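Local coordinates for tail spike protein gp49 (Pseudomonas phage LKA1, PDB 4RU4) that forms the trimeric tailspike of the phage and acts as a lyase on the O-specific polysaccharide of Pseudomonas, at residues T522-S528 with G582-A588; R559-I564 with G576-D580. All coordinates share one frame; numbering follows the deposited sequence.

Contact 1: residues T522-S528 with G582-A588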
ATOM      1  N   THR B 522      -2.219  41.361 -34.763  1.00  9.65           N
ATOM      2  CA  THR B 522      -3.004  42.259 -35.604  1.00 11.89           C
ATOM      3  C   THR B 522      -2.265  42.467 -36.919  1.00 14.75           C
ATOM      4  O   THR B 522      -1.070  42.826 -36.936  1.00 12.99           O
ATOM      5  CB  THR B 522      -3.219  43.605 -34.911  1.00 14.32           C
ATOM      6  OG1 THR B 522      -3.843  43.375 -33.637  1.00 18.41           O
ATOM      7  CG2 THR B 522      -4.100  44.535 -35.770  1.00 12.83           C
ATOM      8  N   THR B 523      -2.959  42.208 -38.022  1.00 10.81           N
ATOM      9  CA  THR B 523      -2.363  42.428 -39.330  1.00 13.26           C
ATOM     10  C   THR B 523      -2.086  43.925 -39.596  1.00 14.42           C
ATOM     11  O   THR B 523      -2.677  44.809 -38.971  1.00 11.31           O
ATOM     12  CB  THR B 523      -3.231  41.819 -40.446  1.00 12.13           C
ATOM     13  OG1 THR B 523      -4.568  42.331 -40.356  1.00  8.62           O
ATOM     14  CG2 THR B 523      -3.256  40.292 -40.303  1.00 11.26           C
ATOM     15  N   ALA B 524      -1.144  44.197 -40.489  1.00 12.13           N
ATOM     16  CA  ALA B 524      -0.908  45.566 -40.952  1.00 12.99           C
ATOM     17  C   ALA B 524      -1.165  45.617 -42.449  1.00 13.96           C
ATOM     18  O   ALA B 524      -0.814  44.676 -43.161  1.00 15.41           O
ATOM     19  CB  ALA B 524       0.529  46.000 -40.647  1.00 12.35           C
ATOM     20  N   THR B 525      -1.768  46.706 -42.925  1.00 15.84           N
ATOM     21  CA  THR B 525      -2.145  46.799 -44.321  1.00 18.01           C
ATOM     22  C   THR B 525      -0.955  46.986 -45.250  1.00 19.40           C
ATOM     23  O   THR B 525      -1.107  46.896 -46.471  1.00 14.85           O
ATOM     24  CB  THR B 525      -3.182  47.914 -44.599  1.00 18.91           C
ATOM     25  OG1 THR B 525      -2.610  49.191 -44.295  1.00 17.65           O
ATOM     26  CG2 THR B 525      -4.444  47.694 -43.766  1.00 20.76           C
ATOM     27  N   ASN B 526       0.231  47.218 -44.680  1.00 17.09           N
ATOM     28  CA  ASN B 526       1.419  47.430 -45.503  1.00 15.52           C
ATOM     29  C   ASN B 526       2.405  46.246 -45.437  1.00 16.32           C
ATOM     30  O   ASN B 526       3.570  46.397 -45.778  1.00 14.34           O
ATOM     31  CB  ASN B 526       2.118  48.741 -45.095  1.00 16.59           C
ATOM     32  CG  ASN B 526       2.565  48.735 -43.636  1.00 20.23           C
ATOM     33  OD1 ASN B 526       2.491  47.707 -42.940  1.00 20.11           O
ATOM     34  ND2 ASN B 526       3.038  49.879 -43.165  1.00 19.71           N
ATOM     35  N   ALA B 527       1.945  45.083 -44.968  1.00 13.07           N
ATOM     36  CA  ALA B 527       2.794  43.892 -44.941  1.00 14.00           C
ATOM     37  C   ALA B 527       1.973  42.640 -45.216  1.00 14.33           C
ATOM     38  O   ALA B 527       0.746  42.650 -45.054  1.00 12.33           O
ATOM     39  CB  ALA B 527       3.526  43.776 -43.591  1.00 11.83           C
ATOM     40  N   SER B 528       2.650  41.564 -45.615  1.00 10.40           N
ATOM     41  CA  SER B 528       1.963  40.321 -45.960  1.00 10.60           C
ATOM     42  C   SER B 528       2.078  39.345 -44.798  1.00 10.08           C
ATOM     43  O   SER B 528       1.740  38.164 -44.926  1.00  9.90           O
ATOM     44  CB  SER B 528       2.582  39.699 -47.213  1.00 11.15           C
ATOM     45  OG  SER B 528       3.852  39.153 -46.913  1.00 13.67           O
ATOM     46  N   GLY B 582       2.082  36.412 -50.674  1.00 11.90           N
ATOM     47  CA  GLY B 582       2.916  37.572 -50.373  1.00 12.10           C
ATOM     48  C   GLY B 582       2.271  38.908 -50.676  1.00 14.03           C
ATOM     49  O   GLY B 582       2.905  39.973 -50.596  1.00 15.28           O
ATOM     50  N   THR B 583       0.997  38.863 -51.057  1.00 12.62           N
ATOM     51  CA  THR B 583       0.190  40.073 -51.153  1.00 13.81           C
ATOM     52  C   THR B 583      -0.009  40.672 -49.754  1.00 14.76           C
ATOM     53  O   THR B 583      -0.240  39.938 -48.796  1.00 14.25           O
ATOM     54  CB  THR B 583      -1.184  39.753 -51.788  1.00 16.78           C
ATOM     55  OG1 THR B 583      -0.994  39.207 -53.104  1.00 15.21           O
ATOM     56  CG2 THR B 583      -2.037  41.011 -51.887  1.00 15.10           C
ATOM     57  N   ASN B 584       0.091  41.993 -49.619  1.00 12.48           N
ATOM     58  CA  ASN B 584      -0.225  42.604 -48.334  1.00 13.73           C
ATOM     59  C   ASN B 584      -1.648  42.323 -47.881  1.00 14.51           C
ATOM     60  O   ASN B 584      -2.556  42.317 -48.694  1.00 13.69           O
ATOM     61  CB  ASN B 584      -0.040  44.118 -48.401  1.00 11.15           C
ATOM     62  CG  ASN B 584       1.418  44.528 -48.533  1.00 14.07           C
ATOM     63  OD1 ASN B 584       2.326  43.761 -48.221  1.00 13.24           O
ATOM     64  ND2 ASN B 584       1.642  45.747 -49.000  1.00 16.92           N
ATOM     65  N   PHE B 585      -1.838  42.104 -46.579  1.00 14.01           N
ATOM     66  CA  PHE B 585      -3.168  42.143 -45.987  1.00 15.60           C
ATOM     67  C   PHE B 585      -3.820  43.510 -46.281  1.00 16.83           C
ATOM     68  O   PHE B 585      -3.148  44.555 -46.283  1.00 17.81           O
ATOM     69  CB  PHE B 585      -3.077  41.947 -44.475  1.00 12.57           C
ATOM     70  CG  PHE B 585      -2.795  40.535 -44.053  1.00 12.64           C
ATOM     71  CD1 PHE B 585      -3.807  39.573 -44.058  1.00 13.03           C
ATOM     72  CD2 PHE B 585      -1.526  40.173 -43.620  1.00 13.95           C
ATOM     73  CE1 PHE B 585      -3.540  38.264 -43.651  1.00 12.20           C
ATOM     74  CE2 PHE B 585      -1.251  38.872 -43.215  1.00 11.23           C
ATOM     75  CZ  PHE B 585      -2.262  37.927 -43.215  1.00 10.37           C
ATOM     76  N   SER B 586      -5.119  43.516 -46.527  1.00 15.61           N
ATOM     77  CA  SER B 586      -5.794  44.764 -46.878  1.00 16.15           C
ATOM     78  C   SER B 586      -6.538  45.417 -45.700  1.00 16.90           C
ATOM     79  O   SER B 586      -6.984  46.564 -45.813  1.00 13.65           O
ATOM     80  CB  SER B 586      -6.738  44.558 -48.073  1.00 15.25           C
ATOM     81  OG  SER B 586      -7.822  43.693 -47.745  1.00 15.88           O
ATOM     82  N   SER B 587      -6.659  44.692 -44.583  1.00 12.50           N
ATOM     83  CA  SER B 587      -7.271  45.198 -43.344  1.00 13.84           C
ATOM     84  C   SER B 587      -6.367  44.946 -42.135  1.00 14.70           C
ATOM     85  O   SER B 587      -5.657  43.951 -42.101  1.00 13.81           O
ATOM     86  CB  SER B 587      -8.599  44.490 -43.065  1.00 21.14           C
ATOM     87  OG  SER B 587      -9.534  44.797 -44.076  1.00 26.30           O
ATOM     88  N   ALA B 588      -6.410  45.840 -41.148  1.00 11.86           N
ATOM     89  CA  ALA B 588      -5.701  45.630 -39.884  1.00 14.01           C
ATOM     90  C   ALA B 588      -6.679  45.115 -38.832  1.00 15.13           C
ATOM     91  O   ALA B 588      -7.453  45.900 -38.265  1.00 13.51           O
ATOM     92  CB  ALA B 588      -5.058  46.945 -39.420  1.00 15.37           C
TER
HETATM   93  O   HOH W   1      -0.543  47.541 -49.832  1.00 22.35           O
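F585 N gives a hydrogen bond to A527 O, 3.0 Å long with an N-H...O angle of 147°, the one backbone-to-backbone hydrogen bond between T522-S528 and G582-A588. The two segments are loops of the Ig-like domain near the end of the chain: the first joins strands 510-522 and 529-535, the second leads from strand 572-578 into strand 590-600. They run in opposite directions without pairing as strands; a type I beta turn spans A524 to A527. CA-H...O contacts add to the single backbone bond, T525 CA lying 3.1 Å from F585 O.

F585 is buried, and an aromatic ring suits the place because its broad face can receive a methyl group. T523 CG2 sits over the ring centre, 3.6 Å from the centroid and only 4° off the normal, a clear CH-pi contact. A527 O lies at the ring edge, close to its plane. With chi1 at 55°, T523 sets CG2 anti to its own carbonyl carbon and OG1 between N and C; the methyl can then meet the ring while the hydroxyl reaches the other loop. Threonine thus offers an apolar and a polar branch at once. T525 CG2 rests against the peptide between S586 and S587. N584 lays its amide nearly parallel over the face of the N526-A527 peptide, CG 3.7 Å from N526 C, its ND2 donating to a water that weakly reaches T525 O. T523 OG1 also receives V589 N, while donating to S587 O at 2.6 Å.

Contact 2: residues R559-I564 with G576-D580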
ATOM      1  N   ARG B 559      -7.187  38.263 -47.297  1.00  9.24           N
ATOM      2  CA  ARG B 559      -6.469  36.985 -47.123  1.00  9.15           C
ATOM      3  C   ARG B 559      -6.749  36.406 -45.741  1.00  9.18           C
ATOM      4  O   ARG B 559      -6.937  37.154 -44.769  1.00 11.01           O
ATOM      5  CB  ARG B 559      -4.944  37.161 -47.258  1.00  9.58           C
ATOM      6  CG  ARG B 559      -4.439  37.594 -48.663  1.00 13.41           C
ATOM      7  CD  ARG B 559      -4.575  36.443 -49.665  1.00 12.43           C
ATOM      8  NE  ARG B 559      -4.037  36.749 -50.996  1.00 13.03           N
ATOM      9  CZ  ARG B 559      -4.663  37.474 -51.926  1.00 16.06           C
ATOM     10  NH1 ARG B 559      -5.863  37.995 -51.693  1.00 10.24           N
ATOM     11  NH2 ARG B 559      -4.077  37.684 -53.096  1.00  9.01           N
ATOM     12  N   VAL B 560      -6.754  35.081 -45.659  1.00  8.18           N
ATOM     13  CA  VAL B 560      -6.832  34.377 -44.376  1.00 11.25           C
ATOM     14  C   VAL B 560      -5.476  34.411 -43.668  1.00 10.88           C
ATOM     15  O   VAL B 560      -5.383  34.729 -42.486  1.00 10.32           O
ATOM     16  CB  VAL B 560      -7.212  32.908 -44.565  1.00 10.50           C
ATOM     17  CG1 VAL B 560      -7.343  32.227 -43.192  1.00  7.72           C
ATOM     18  CG2 VAL B 560      -8.509  32.808 -45.313  1.00 10.30           C
ATOM     19  N   GLY B 561      -4.431  34.079 -44.416  1.00 13.56           N
ATOM     20  CA  GLY B 561      -3.106  33.949 -43.864  1.00 11.42           C
ATOM     21  C   GLY B 561      -2.802  32.523 -43.445  1.00  8.92           C
ATOM     22  O   GLY B 561      -3.681  31.785 -42.982  1.00  8.21           O
ATOM     23  N   VAL B 562      -1.540  32.143 -43.608  1.00  9.16           N
ATOM     24  CA  VAL B 562      -1.063  30.812 -43.272  1.00  9.76           C
ATOM     25  C   VAL B 562      -0.238  30.898 -41.999  1.00  7.58           C
ATOM     26  O   VAL B 562       0.788  31.580 -41.953  1.00  9.81           O
ATOM     27  CB  VAL B 562      -0.199  30.234 -44.444  1.00 13.85           C
ATOM     28  CG1 VAL B 562       0.290  28.823 -44.126  1.00  9.55           C
ATOM     29  CG2 VAL B 562      -1.001  30.246 -45.755  1.00 11.54           C
ATOM     30  N   ALA B 563      -0.700  30.206 -40.962  1.00  8.59           N
ATOM     31  CA  ALA B 563      -0.056  30.179 -39.665  1.00  8.01           C
ATOM     32  C   ALA B 563       1.119  29.205 -39.685  1.00 10.42           C
ATOM     33  O   ALA B 563       0.947  28.038 -40.041  1.00 10.61           O
ATOM     34  CB  ALA B 563      -1.080  29.735 -38.583  1.00  7.37           C
ATOM     35  N   ILE B 564       2.291  29.691 -39.273  1.00  8.82           N
ATOM     36  CA  ILE B 564       3.523  28.898 -39.209  1.00  7.66           C
ATOM     37  C   ILE B 564       4.301  29.287 -37.963  1.00  9.92           C
ATOM     38  O   ILE B 564       3.855  30.121 -37.181  1.00  7.97           O
ATOM     39  CB  ILE B 564       4.422  29.143 -40.438  1.00  7.40           C
ATOM     40  CG1 ILE B 564       4.868  30.615 -40.472  1.00  7.55           C
ATOM     41  CG2 ILE B 564       3.674  28.761 -41.749  1.00  7.85           C
ATOM     42  CD1 ILE B 564       5.902  30.959 -41.601  1.00 11.25           C
ATOM     43  N   GLY B 576       3.889  32.988 -36.713  1.00  7.96           N
ATOM     44  CA  GLY B 576       3.699  33.862 -37.852  1.00  7.96           C
ATOM     45  C   GLY B 576       2.402  33.642 -38.592  1.00  7.65           C
ATOM     46  O   GLY B 576       1.907  32.522 -38.652  1.00  9.51           O
ATOM     47  N   LEU B 577       1.856  34.711 -39.167  1.00  9.11           N
ATOM     48  CA  LEU B 577       0.705  34.603 -40.056  1.00  8.53           C
ATOM     49  C   LEU B 577       1.084  35.313 -41.362  1.00  9.86           C
ATOM     50  O   LEU B 577       1.349  36.515 -41.339  1.00  9.50           O
ATOM     51  CB  LEU B 577      -0.521  35.278 -39.428  1.00  7.98           C
ATOM     52  CG  LEU B 577      -1.819  35.193 -40.247  1.00  9.25           C
ATOM     53  CD1 LEU B 577      -2.325  33.755 -40.276  1.00 12.28           C
ATOM     54  CD2 LEU B 577      -2.901  36.150 -39.710  1.00  8.20           C
ATOM     55  N   PHE B 578       1.140  34.567 -42.472  1.00  7.98           N
ATOM     56  CA  PHE B 578       1.734  35.059 -43.735  1.00 11.57           C
ATOM     57  C   PHE B 578       0.734  34.807 -44.858  1.00  8.93           C
ATOM     58  O   PHE B 578       0.226  33.695 -44.986  1.00 10.43           O
ATOM     59  CB  PHE B 578       3.008  34.268 -44.093  1.00 10.06           C
ATOM     60  CG  PHE B 578       4.230  34.621 -43.283  1.00 11.60           C
ATOM     61  CD1 PHE B 578       4.337  34.251 -41.953  1.00 14.18           C
ATOM     62  CD2 PHE B 578       5.301  35.289 -43.887  1.00 11.21           C
ATOM     63  CE1 PHE B 578       5.483  34.548 -41.208  1.00 13.01           C
ATOM     64  CE2 PHE B 578       6.438  35.599 -43.160  1.00 12.34           C
ATOM     65  CZ  PHE B 578       6.530  35.233 -41.806  1.00 10.03           C
ATOM     66  N   THR B 579       0.442  35.802 -45.691  1.00  9.63           N
ATOM     67  CA  THR B 579      -0.464  35.528 -46.812  1.00  8.36           C
ATOM     68  C   THR B 579       0.284  34.532 -47.702  1.00 10.11           C
ATOM     69  O   THR B 579       1.527  34.606 -47.801  1.00  8.37           O
ATOM     70  CB  THR B 579      -0.839  36.800 -47.600  1.00 13.59           C
ATOM     71  OG1 THR B 579       0.320  37.334 -48.268  1.00 11.00           O
ATOM     72  CG2 THR B 579      -1.435  37.861 -46.657  1.00  8.58           C
ATOM     73  N   ASP B 580      -0.417  33.575 -48.312  1.00  8.28           N
ATOM     74  CA  ASP B 580       0.342  32.520 -49.008  1.00 10.40           C
ATOM     75  C   ASP B 580       1.151  33.110 -50.177  1.00 13.43           C
ATOM     76  O   ASP B 580       2.293  32.698 -50.424  1.00 12.06           O
ATOM     77  CB  ASP B 580      -0.564  31.390 -49.503  1.00 10.18           C
ATOM     78  CG  ASP B 580       0.222  30.146 -49.924  1.00 12.32           C
ATOM     79  OD1 ASP B 580       1.224  29.767 -49.240  1.00 10.28           O
ATOM     80  OD2 ASP B 580      -0.163  29.541 -50.947  1.00 11.10           O
TER
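V562 and F578 form an antiparallel hydrogen-bonded pair: V562 N donates to F578 O at 2.7 Å, and F578 N returns a bond to V562 O at 3.1 Å. I564 and G576 repeat the exchange, with both of their bonds at 2.9 Å, and A563 with L577 is the non-hydrogen-bonded pair between. This is the beta hairpin of strands 562-568 and 572-578 in the Ig-like domain. L577 uses its backbone bonding toward V530 on the other neighbouring strand, so strand 572-578 is central in a three-stranded sheet.

Side chains alternate between the faces. I564 CD1 meets the F578 ring at CE1, 3.6 Å away, the two side chains crossing at about a right angle. G576 leaves room for them, since a side chain there would strike the F578 ring. On the face of A563, L577 turns CD1 to within 3.4 Å of G561 C; glycine suits G561 because a CB would run into L577 CG and its backbone angles disfavour any other residue.

Beyond the strand ends, the polar groups find partners outside the hairpin. T579 CG2 packs against R559 CG at 3.6 Å, leaving OG1 to bond T583 O, while the R559 guanidinium forms a salt bridge with D581. D580 OD1 accepts G561 N of the second subunit, and OD2 accepts its D580 N. G561 N donates to D580 OD1 of the third subunit. The buried carboxylate thus pairs with backbone N-H groups across a subunit boundary, implying that the open end of the hairpin is completed by both neighbouring subunits.

Both contacts belong to the Ig-like domain far from the centre of the chain, with their own centres about 10 Å apart. In sequence they are nested: 522-528 comes first, then 559-564 and 576-580, and 582-588 last, so contact 1 closes a loop that encloses the hairpin of contact 2. A probable hydrogen bond from T579 N to S528 O, 2.8 Å, joins them, and F585 CZ packs on T579 CG2 at 3.5 Å. The loops between strands are thereby tied to the residue that follows the central strand of the sheet. Each contact also reaches Y555 of the second subunit, through S528 OG and T579 O, so loop and hairpin share one trimer interface.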